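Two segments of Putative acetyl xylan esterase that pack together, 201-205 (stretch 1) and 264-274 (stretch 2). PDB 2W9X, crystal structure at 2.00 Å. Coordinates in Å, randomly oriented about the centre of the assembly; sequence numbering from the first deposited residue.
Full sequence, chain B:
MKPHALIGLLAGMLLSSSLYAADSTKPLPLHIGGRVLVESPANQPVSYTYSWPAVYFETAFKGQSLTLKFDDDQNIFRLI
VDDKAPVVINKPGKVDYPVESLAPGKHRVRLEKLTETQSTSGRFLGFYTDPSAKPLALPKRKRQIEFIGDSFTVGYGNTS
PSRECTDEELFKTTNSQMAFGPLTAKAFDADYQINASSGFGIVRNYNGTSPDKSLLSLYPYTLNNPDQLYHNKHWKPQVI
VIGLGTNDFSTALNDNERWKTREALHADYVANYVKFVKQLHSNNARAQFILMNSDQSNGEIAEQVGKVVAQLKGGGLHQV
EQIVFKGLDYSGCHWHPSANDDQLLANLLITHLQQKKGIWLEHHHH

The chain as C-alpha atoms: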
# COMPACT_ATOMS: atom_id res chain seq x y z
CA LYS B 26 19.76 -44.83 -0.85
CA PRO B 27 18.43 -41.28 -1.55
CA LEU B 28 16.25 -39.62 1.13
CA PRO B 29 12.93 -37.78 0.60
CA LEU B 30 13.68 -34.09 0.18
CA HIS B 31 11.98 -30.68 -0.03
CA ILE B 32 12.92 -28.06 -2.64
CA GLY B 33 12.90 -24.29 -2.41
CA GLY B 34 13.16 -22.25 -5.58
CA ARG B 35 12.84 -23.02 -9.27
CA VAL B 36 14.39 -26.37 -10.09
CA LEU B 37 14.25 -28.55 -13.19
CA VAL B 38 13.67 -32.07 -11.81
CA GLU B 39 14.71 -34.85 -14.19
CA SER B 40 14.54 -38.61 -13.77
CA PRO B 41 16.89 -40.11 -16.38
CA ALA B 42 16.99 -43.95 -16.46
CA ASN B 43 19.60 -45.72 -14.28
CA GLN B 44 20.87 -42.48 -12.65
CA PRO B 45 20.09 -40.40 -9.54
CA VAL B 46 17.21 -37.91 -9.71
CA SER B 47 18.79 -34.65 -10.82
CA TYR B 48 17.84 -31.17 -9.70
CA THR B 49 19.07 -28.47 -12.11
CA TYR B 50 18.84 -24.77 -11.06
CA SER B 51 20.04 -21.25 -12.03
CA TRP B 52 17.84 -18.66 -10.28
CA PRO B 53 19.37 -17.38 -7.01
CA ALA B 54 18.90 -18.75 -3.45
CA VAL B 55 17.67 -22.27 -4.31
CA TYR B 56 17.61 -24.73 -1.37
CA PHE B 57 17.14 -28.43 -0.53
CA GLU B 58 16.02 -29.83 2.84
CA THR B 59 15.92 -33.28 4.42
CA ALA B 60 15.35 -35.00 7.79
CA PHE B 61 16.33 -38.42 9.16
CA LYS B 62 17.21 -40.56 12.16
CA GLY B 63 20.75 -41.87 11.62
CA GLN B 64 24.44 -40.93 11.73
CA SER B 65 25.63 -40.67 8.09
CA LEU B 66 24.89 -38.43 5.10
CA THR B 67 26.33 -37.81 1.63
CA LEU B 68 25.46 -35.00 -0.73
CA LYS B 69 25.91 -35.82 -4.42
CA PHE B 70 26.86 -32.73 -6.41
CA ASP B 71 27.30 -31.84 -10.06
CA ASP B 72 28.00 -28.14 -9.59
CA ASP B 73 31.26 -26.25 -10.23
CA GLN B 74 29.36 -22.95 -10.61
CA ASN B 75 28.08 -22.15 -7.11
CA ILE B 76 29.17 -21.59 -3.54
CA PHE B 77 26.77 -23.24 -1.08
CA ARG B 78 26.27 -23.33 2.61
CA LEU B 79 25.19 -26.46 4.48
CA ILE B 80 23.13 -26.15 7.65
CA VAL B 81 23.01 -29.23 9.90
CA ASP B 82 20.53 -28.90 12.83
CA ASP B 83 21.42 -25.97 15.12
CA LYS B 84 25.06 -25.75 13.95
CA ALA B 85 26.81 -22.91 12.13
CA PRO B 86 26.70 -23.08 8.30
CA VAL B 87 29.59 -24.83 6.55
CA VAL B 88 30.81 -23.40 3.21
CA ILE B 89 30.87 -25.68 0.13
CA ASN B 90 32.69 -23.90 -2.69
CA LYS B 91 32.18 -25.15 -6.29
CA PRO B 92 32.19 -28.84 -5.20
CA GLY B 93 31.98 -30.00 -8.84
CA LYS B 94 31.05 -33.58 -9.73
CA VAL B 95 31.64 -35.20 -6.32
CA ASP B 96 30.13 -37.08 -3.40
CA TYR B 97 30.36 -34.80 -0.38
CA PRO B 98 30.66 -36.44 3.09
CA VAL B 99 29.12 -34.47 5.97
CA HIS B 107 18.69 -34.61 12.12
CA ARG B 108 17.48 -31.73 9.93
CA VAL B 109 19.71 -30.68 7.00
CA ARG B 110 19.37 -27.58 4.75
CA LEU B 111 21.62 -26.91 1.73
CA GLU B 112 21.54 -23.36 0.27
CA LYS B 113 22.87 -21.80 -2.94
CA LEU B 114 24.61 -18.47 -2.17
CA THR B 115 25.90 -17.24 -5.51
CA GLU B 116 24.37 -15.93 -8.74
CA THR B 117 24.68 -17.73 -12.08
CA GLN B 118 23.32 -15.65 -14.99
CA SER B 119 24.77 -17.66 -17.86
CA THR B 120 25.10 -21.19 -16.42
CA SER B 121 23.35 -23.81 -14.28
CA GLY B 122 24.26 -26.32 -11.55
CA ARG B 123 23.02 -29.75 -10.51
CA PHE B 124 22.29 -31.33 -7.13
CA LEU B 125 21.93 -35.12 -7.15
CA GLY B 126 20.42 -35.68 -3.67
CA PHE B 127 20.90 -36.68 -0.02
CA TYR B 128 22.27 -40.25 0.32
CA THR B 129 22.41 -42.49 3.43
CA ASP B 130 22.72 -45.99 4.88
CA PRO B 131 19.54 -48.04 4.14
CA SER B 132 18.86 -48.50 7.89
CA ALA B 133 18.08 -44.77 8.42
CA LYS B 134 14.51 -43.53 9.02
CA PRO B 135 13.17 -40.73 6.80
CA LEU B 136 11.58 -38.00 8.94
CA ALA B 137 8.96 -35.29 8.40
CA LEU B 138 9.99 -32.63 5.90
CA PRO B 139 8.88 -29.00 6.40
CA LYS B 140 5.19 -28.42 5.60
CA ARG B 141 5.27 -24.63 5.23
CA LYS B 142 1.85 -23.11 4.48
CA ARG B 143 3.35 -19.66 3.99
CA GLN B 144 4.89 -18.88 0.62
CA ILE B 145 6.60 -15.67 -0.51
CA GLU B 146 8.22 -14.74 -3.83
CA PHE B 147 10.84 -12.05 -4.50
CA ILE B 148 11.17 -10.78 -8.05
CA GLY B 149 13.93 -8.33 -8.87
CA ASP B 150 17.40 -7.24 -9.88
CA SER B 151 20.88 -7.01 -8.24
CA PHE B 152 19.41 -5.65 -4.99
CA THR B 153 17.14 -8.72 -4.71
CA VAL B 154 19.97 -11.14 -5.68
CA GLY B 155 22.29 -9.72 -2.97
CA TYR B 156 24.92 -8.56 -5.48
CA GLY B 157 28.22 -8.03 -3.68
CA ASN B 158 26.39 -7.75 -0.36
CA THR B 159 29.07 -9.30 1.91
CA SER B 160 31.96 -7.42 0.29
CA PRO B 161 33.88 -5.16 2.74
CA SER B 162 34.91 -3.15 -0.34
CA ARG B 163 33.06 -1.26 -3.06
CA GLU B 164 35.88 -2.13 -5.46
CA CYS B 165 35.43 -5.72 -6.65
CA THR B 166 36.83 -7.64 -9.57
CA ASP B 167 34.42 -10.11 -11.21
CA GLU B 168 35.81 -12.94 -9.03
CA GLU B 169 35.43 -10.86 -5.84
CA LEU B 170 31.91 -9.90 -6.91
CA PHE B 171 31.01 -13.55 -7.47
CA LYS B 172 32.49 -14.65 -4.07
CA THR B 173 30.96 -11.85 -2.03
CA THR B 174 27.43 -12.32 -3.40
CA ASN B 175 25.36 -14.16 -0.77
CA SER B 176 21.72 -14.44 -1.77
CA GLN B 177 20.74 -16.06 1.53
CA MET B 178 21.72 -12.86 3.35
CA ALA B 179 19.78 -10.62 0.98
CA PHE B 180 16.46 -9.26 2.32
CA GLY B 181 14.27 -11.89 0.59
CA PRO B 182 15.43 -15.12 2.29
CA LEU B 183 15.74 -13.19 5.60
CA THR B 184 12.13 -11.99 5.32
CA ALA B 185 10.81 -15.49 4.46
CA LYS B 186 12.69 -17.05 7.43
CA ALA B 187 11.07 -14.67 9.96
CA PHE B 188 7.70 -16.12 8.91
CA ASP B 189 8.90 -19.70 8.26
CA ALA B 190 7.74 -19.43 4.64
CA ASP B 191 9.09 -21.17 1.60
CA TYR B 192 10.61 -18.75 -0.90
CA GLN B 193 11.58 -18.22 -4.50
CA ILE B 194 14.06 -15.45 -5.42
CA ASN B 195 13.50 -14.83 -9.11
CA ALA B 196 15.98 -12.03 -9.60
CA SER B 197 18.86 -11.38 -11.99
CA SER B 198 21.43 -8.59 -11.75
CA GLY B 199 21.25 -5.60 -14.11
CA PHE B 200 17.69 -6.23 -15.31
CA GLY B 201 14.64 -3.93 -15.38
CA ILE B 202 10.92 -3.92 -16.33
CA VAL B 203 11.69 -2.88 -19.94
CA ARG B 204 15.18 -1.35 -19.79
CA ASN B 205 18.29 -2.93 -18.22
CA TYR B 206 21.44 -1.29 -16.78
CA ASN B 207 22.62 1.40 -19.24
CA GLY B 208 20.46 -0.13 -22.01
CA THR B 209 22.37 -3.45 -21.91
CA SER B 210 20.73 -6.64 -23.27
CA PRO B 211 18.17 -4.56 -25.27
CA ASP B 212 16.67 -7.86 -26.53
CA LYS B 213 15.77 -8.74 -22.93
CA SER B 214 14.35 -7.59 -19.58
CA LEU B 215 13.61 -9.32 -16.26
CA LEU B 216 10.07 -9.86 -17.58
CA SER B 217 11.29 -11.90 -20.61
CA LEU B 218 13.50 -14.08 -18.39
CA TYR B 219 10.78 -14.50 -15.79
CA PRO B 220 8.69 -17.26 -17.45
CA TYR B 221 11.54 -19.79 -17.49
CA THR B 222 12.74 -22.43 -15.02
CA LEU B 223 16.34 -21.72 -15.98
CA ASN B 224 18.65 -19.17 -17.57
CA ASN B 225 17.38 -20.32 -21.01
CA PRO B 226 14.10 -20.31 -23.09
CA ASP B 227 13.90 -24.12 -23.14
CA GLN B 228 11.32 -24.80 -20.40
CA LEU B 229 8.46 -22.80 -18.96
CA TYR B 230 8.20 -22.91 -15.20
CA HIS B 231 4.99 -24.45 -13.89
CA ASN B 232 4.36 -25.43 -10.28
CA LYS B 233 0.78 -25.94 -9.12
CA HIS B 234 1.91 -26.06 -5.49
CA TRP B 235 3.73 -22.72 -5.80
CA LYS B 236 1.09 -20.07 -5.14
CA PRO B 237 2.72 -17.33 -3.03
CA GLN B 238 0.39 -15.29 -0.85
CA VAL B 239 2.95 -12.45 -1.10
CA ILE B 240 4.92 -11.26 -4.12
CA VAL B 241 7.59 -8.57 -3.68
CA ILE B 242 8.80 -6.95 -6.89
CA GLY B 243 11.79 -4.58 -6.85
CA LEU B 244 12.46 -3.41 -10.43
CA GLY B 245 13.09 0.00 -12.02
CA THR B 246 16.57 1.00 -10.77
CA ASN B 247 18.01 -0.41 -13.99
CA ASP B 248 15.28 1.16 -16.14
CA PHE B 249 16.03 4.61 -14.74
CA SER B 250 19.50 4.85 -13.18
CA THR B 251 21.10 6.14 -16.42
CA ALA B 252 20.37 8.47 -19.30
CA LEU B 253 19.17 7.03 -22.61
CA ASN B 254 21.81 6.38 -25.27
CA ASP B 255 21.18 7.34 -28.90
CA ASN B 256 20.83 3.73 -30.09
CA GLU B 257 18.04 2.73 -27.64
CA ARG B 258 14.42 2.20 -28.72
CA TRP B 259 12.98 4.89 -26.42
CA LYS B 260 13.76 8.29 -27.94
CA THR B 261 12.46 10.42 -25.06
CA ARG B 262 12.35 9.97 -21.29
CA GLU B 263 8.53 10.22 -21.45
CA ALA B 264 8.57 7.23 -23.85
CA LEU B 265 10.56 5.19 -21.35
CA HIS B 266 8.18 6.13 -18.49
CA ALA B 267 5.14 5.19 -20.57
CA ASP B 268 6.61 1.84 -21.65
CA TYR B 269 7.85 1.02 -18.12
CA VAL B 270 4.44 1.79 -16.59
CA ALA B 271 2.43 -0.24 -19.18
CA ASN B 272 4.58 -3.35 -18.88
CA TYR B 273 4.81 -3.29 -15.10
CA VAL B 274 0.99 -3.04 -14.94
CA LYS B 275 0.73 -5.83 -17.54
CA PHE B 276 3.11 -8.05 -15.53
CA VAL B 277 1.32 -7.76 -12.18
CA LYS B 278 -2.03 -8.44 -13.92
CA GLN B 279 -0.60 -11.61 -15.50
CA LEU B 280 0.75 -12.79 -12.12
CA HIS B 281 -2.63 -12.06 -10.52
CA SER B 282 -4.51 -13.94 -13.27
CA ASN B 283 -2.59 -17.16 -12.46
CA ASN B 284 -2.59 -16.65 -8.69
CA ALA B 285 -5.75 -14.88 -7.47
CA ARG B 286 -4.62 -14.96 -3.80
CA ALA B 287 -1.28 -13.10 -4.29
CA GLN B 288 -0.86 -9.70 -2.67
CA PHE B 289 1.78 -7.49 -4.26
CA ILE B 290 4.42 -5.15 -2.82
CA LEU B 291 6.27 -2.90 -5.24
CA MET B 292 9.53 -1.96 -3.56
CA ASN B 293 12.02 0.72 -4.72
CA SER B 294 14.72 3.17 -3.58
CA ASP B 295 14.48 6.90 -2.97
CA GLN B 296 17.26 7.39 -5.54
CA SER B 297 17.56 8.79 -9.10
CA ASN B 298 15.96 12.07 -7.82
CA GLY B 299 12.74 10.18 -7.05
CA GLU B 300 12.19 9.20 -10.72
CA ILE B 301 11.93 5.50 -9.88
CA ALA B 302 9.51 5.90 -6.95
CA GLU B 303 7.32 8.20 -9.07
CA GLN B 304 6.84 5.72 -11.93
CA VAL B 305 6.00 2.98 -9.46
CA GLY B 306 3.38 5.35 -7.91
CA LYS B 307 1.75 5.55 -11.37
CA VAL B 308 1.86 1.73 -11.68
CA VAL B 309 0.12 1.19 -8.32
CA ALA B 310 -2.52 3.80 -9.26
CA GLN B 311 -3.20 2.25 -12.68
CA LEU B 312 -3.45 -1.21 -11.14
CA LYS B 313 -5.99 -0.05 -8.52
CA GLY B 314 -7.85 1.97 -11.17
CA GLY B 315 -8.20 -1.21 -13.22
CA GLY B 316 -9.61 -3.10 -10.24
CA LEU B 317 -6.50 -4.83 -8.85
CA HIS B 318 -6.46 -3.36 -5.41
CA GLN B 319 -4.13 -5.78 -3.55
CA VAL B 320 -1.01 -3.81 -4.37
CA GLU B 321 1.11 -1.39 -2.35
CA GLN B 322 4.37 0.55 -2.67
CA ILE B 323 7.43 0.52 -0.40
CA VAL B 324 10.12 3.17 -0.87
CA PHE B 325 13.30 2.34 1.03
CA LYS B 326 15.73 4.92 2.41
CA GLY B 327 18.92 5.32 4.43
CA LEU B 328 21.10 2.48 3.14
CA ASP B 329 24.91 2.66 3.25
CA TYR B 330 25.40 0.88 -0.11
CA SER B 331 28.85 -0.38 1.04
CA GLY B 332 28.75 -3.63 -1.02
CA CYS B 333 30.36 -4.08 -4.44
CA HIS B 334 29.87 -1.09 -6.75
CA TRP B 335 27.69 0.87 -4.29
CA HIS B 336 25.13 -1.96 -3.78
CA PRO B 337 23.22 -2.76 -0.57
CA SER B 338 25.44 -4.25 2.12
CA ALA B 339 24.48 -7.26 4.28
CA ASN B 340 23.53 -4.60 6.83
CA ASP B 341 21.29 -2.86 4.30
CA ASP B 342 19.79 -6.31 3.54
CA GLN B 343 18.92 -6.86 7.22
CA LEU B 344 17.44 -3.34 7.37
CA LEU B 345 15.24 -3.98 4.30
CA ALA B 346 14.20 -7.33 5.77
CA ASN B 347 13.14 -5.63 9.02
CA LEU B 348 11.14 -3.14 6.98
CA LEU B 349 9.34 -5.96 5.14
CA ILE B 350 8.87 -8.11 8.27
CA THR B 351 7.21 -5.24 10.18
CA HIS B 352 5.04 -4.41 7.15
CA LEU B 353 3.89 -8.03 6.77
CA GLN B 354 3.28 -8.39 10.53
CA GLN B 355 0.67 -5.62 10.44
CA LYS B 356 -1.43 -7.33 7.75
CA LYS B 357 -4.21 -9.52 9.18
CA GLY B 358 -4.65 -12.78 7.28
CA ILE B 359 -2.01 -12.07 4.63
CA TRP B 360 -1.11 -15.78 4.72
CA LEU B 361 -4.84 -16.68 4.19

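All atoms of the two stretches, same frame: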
# COMPACT_ATOMS: atom_id res chain seq x y z
N GLY B 201 15.75 -4.82 -15.72
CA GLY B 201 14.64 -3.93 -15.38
C GLY B 201 13.31 -4.45 -15.90
O GLY B 201 13.23 -5.55 -16.43
N ILE B 202 12.25 -3.66 -15.71
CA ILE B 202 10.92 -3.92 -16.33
C ILE B 202 10.97 -3.97 -17.86
O ILE B 202 10.47 -4.92 -18.48
CB ILE B 202 9.86 -2.87 -15.86
CG1 ILE B 202 9.60 -3.00 -14.35
CG2 ILE B 202 8.56 -2.93 -16.69
CD1 ILE B 202 9.01 -4.33 -13.91
N VAL B 203 11.56 -2.93 -18.48
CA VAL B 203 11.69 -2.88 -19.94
C VAL B 203 13.13 -2.57 -20.35
O VAL B 203 13.56 -2.95 -21.45
CB VAL B 203 10.75 -1.81 -20.63
CG1 VAL B 203 9.27 -2.23 -20.56
CG2 VAL B 203 10.96 -0.40 -20.06
N ARG B 204 13.83 -1.86 -19.47
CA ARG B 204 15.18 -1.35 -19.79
C ARG B 204 16.16 -1.84 -18.74
O ARG B 204 15.90 -1.75 -17.55
CB ARG B 204 15.17 0.18 -19.87
CG ARG B 204 16.51 0.79 -20.26
CD ARG B 204 16.39 2.29 -20.37
NE ARG B 204 17.65 2.82 -20.86
CZ ARG B 204 18.52 3.49 -20.12
NH1 ARG B 204 18.24 3.77 -18.85
NH2 ARG B 204 19.67 3.91 -20.66
N ASN B 205 17.30 -2.39 -19.17
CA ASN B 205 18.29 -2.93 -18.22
C ASN B 205 19.41 -1.92 -17.98
O ASN B 205 19.44 -0.88 -18.64
CB ASN B 205 18.82 -4.26 -18.76
CG ASN B 205 17.71 -5.21 -19.17
OD1 ASN B 205 16.76 -5.44 -18.41
ND2 ASN B 205 17.81 -5.77 -20.37
N ALA B 264 8.79 8.53 -23.20
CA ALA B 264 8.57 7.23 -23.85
C ALA B 264 8.94 6.06 -22.96
O ALA B 264 8.23 5.05 -22.90
CB ALA B 264 9.32 7.13 -25.19
N LEU B 265 10.08 6.19 -22.28
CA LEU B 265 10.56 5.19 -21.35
C LEU B 265 9.59 5.02 -20.17
O LEU B 265 9.24 3.89 -19.81
CB LEU B 265 11.98 5.55 -20.88
CG LEU B 265 12.69 4.61 -19.88
CD1 LEU B 265 12.88 3.20 -20.45
CD2 LEU B 265 14.03 5.19 -19.42
N HIS B 266 9.18 6.14 -19.57
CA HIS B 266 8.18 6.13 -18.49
C HIS B 266 6.91 5.41 -18.90
O HIS B 266 6.42 4.55 -18.16
CB HIS B 266 7.78 7.55 -18.03
CG HIS B 266 8.91 8.33 -17.43
ND1 HIS B 266 8.92 9.71 -17.41
CD2 HIS B 266 10.07 7.94 -16.85
CE1 HIS B 266 10.03 10.13 -16.84
NE2 HIS B 266 10.74 9.08 -16.48
N ALA B 267 6.38 5.77 -20.07
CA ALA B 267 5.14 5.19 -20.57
C ALA B 267 5.28 3.67 -20.74
O ALA B 267 4.43 2.90 -20.29
CB ALA B 267 4.75 5.86 -21.88
N ASP B 268 6.37 3.25 -21.36
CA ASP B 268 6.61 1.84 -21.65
C ASP B 268 6.87 1.03 -20.37
O ASP B 268 6.37 -0.09 -20.24
CB ASP B 268 7.77 1.71 -22.64
CG ASP B 268 7.92 0.31 -23.21
OD1 ASP B 268 6.89 -0.35 -23.46
OD2 ASP B 268 9.07 -0.12 -23.45
N TYR B 269 7.63 1.61 -19.43
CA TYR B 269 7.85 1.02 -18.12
C TYR B 269 6.51 0.82 -17.40
O TYR B 269 6.25 -0.26 -16.87
CB TYR B 269 8.78 1.90 -17.27
CG TYR B 269 8.97 1.47 -15.82
CD1 TYR B 269 10.03 0.63 -15.45
CD2 TYR B 269 8.12 1.94 -14.80
CE1 TYR B 269 10.22 0.24 -14.11
CE2 TYR B 269 8.31 1.55 -13.48
CZ TYR B 269 9.36 0.71 -13.14
OH TYR B 269 9.52 0.33 -11.85
N VAL B 270 5.69 1.86 -17.37
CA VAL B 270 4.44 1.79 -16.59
C VAL B 270 3.51 0.70 -17.17
O VAL B 270 2.98 -0.13 -16.42
CB VAL B 270 3.73 3.18 -16.41
CG1 VAL B 270 2.33 3.00 -15.84
CG2 VAL B 270 4.53 4.11 -15.51
N ALA B 271 3.33 0.70 -18.50
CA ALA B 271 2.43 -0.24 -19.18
C ALA B 271 2.83 -1.69 -18.93
O ALA B 271 1.99 -2.53 -18.63
CB ALA B 271 2.35 0.06 -20.69
N ASN B 272 4.11 -1.99 -19.07
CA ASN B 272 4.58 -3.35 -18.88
C ASN B 272 4.58 -3.84 -17.45
O ASN B 272 4.30 -5.01 -17.19
CB ASN B 272 5.96 -3.51 -19.51
CG ASN B 272 5.86 -3.77 -20.97
OD1 ASN B 272 5.64 -4.91 -21.37
ND2 ASN B 272 5.94 -2.72 -21.78
N TYR B 273 4.89 -2.94 -16.52
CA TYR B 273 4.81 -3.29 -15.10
C TYR B 273 3.36 -3.63 -14.75
O TYR B 273 3.10 -4.64 -14.09
CB TYR B 273 5.32 -2.13 -14.24
CG TYR B 273 5.90 -2.53 -12.89
CD1 TYR B 273 6.86 -1.72 -12.27
CD2 TYR B 273 5.48 -3.69 -12.22
CE1 TYR B 273 7.38 -2.05 -11.02
CE2 TYR B 273 6.01 -4.04 -10.97
CZ TYR B 273 6.95 -3.21 -10.38
OH TYR B 273 7.48 -3.53 -9.15
N VAL B 274 2.42 -2.78 -15.19
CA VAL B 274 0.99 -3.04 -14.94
C VAL B 274 0.61 -4.38 -15.56
O VAL B 274 -0.05 -5.21 -14.92
CB VAL B 274 0.07 -1.88 -15.45
CG1 VAL B 274 -1.42 -2.27 -15.39
CG2 VAL B 274 0.32 -0.61 -14.62

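The contact joins an irregular loop, 201-205, to one side of a helix, 264-274, that extends beyond the stretch at both ends. Within the helix, successive i to i+4 backbone hydrogen bonds, such as Tyr 269 N to Leu 265 O at 2.8 Å and Tyr 273 N to Tyr 269 O at 3.0 Å, satisfy the main chain internally. No hydrogen bond crosses between the stretches, so the 394 Å² they bury together rests on side-chain packing. The backbones come closest, by CA position, at Val 203 and Tyr 269, whose CA atoms lie 5.8 Å apart. Around this point Ile 202, Val 203 and Arg 204 direct their CA-to-CB bonds toward the helix.

Ile 202 contributes the most area, 103 Å², and its CA-to-CB bond points toward the helix. With chi1 and chi2 both in the m well, the side chain lies among Tyr 269, Asn 272 and Tyr 273. Ile 202 CG1 approaches Tyr 269 CE1 to 3.3 Å, a tight apolar contact in which CG1 sits oblique to the ring. The relation to Tyr 273 is better defined: Ile 202 CD1 lies 3.8 Å from the centroid of the Tyr 273 ring and only 12° off its normal. This is the geometry of a CH-pi contact, in which a methyl group, slightly positive at its hydrogens, rests on the electron-rich face of an aromatic ring. Ile 202 CG2 also touches the helix, at 3.7 Å from Tyr 273 N and 3.9 Å from Asn 272 CB.

Val 203 follows with 88 Å², again with CA-to-CB directed toward the helix. Both of its methyls touch a mixed surface. Val 203 CG2 lies 4.1 Å from Leu 265 CD1, 4.2 Å from Tyr 269 CB and 3.9 Å from Tyr 269 CA. Val 203 CG1 lies 3.6 Å from both Asp 268 OD2 and Asn 272 ND2. A methyl carbon offers these polar atoms no hydrogen bond, so the contacts are van der Waals in nature, and the polar groups find partners elsewhere: Asn 272 ND2 donates to Asp 268 O at 3.1 Å with an angle of 168°, while Asp 268 OD2 is hydrogen-bonded elsewhere in the structure.

Leu 265 covers 56 Å² on the helix side. Although its CA-to-CB bond points sideways, the end of the side chain comes nearer the loop, where CD1 meets both Val 203 and Arg 204. The second contact, Arg 204 CD to Leu 265 CD1 at 3.6 Å, uses the aliphatic part of an arginine extended through three t torsions; its guanidinium nitrogens are hydrogen-bonded elsewhere in the structure.

The loop also carries its own tie: Gly 201 N donates to Asn 205 OD1 at 2.9 Å and 160°, linking the two ends of the segment. At Gly 201 an ideal CB would fall 2.0 Å from Arg 204 O, so the local fold leaves no room for a side chain there.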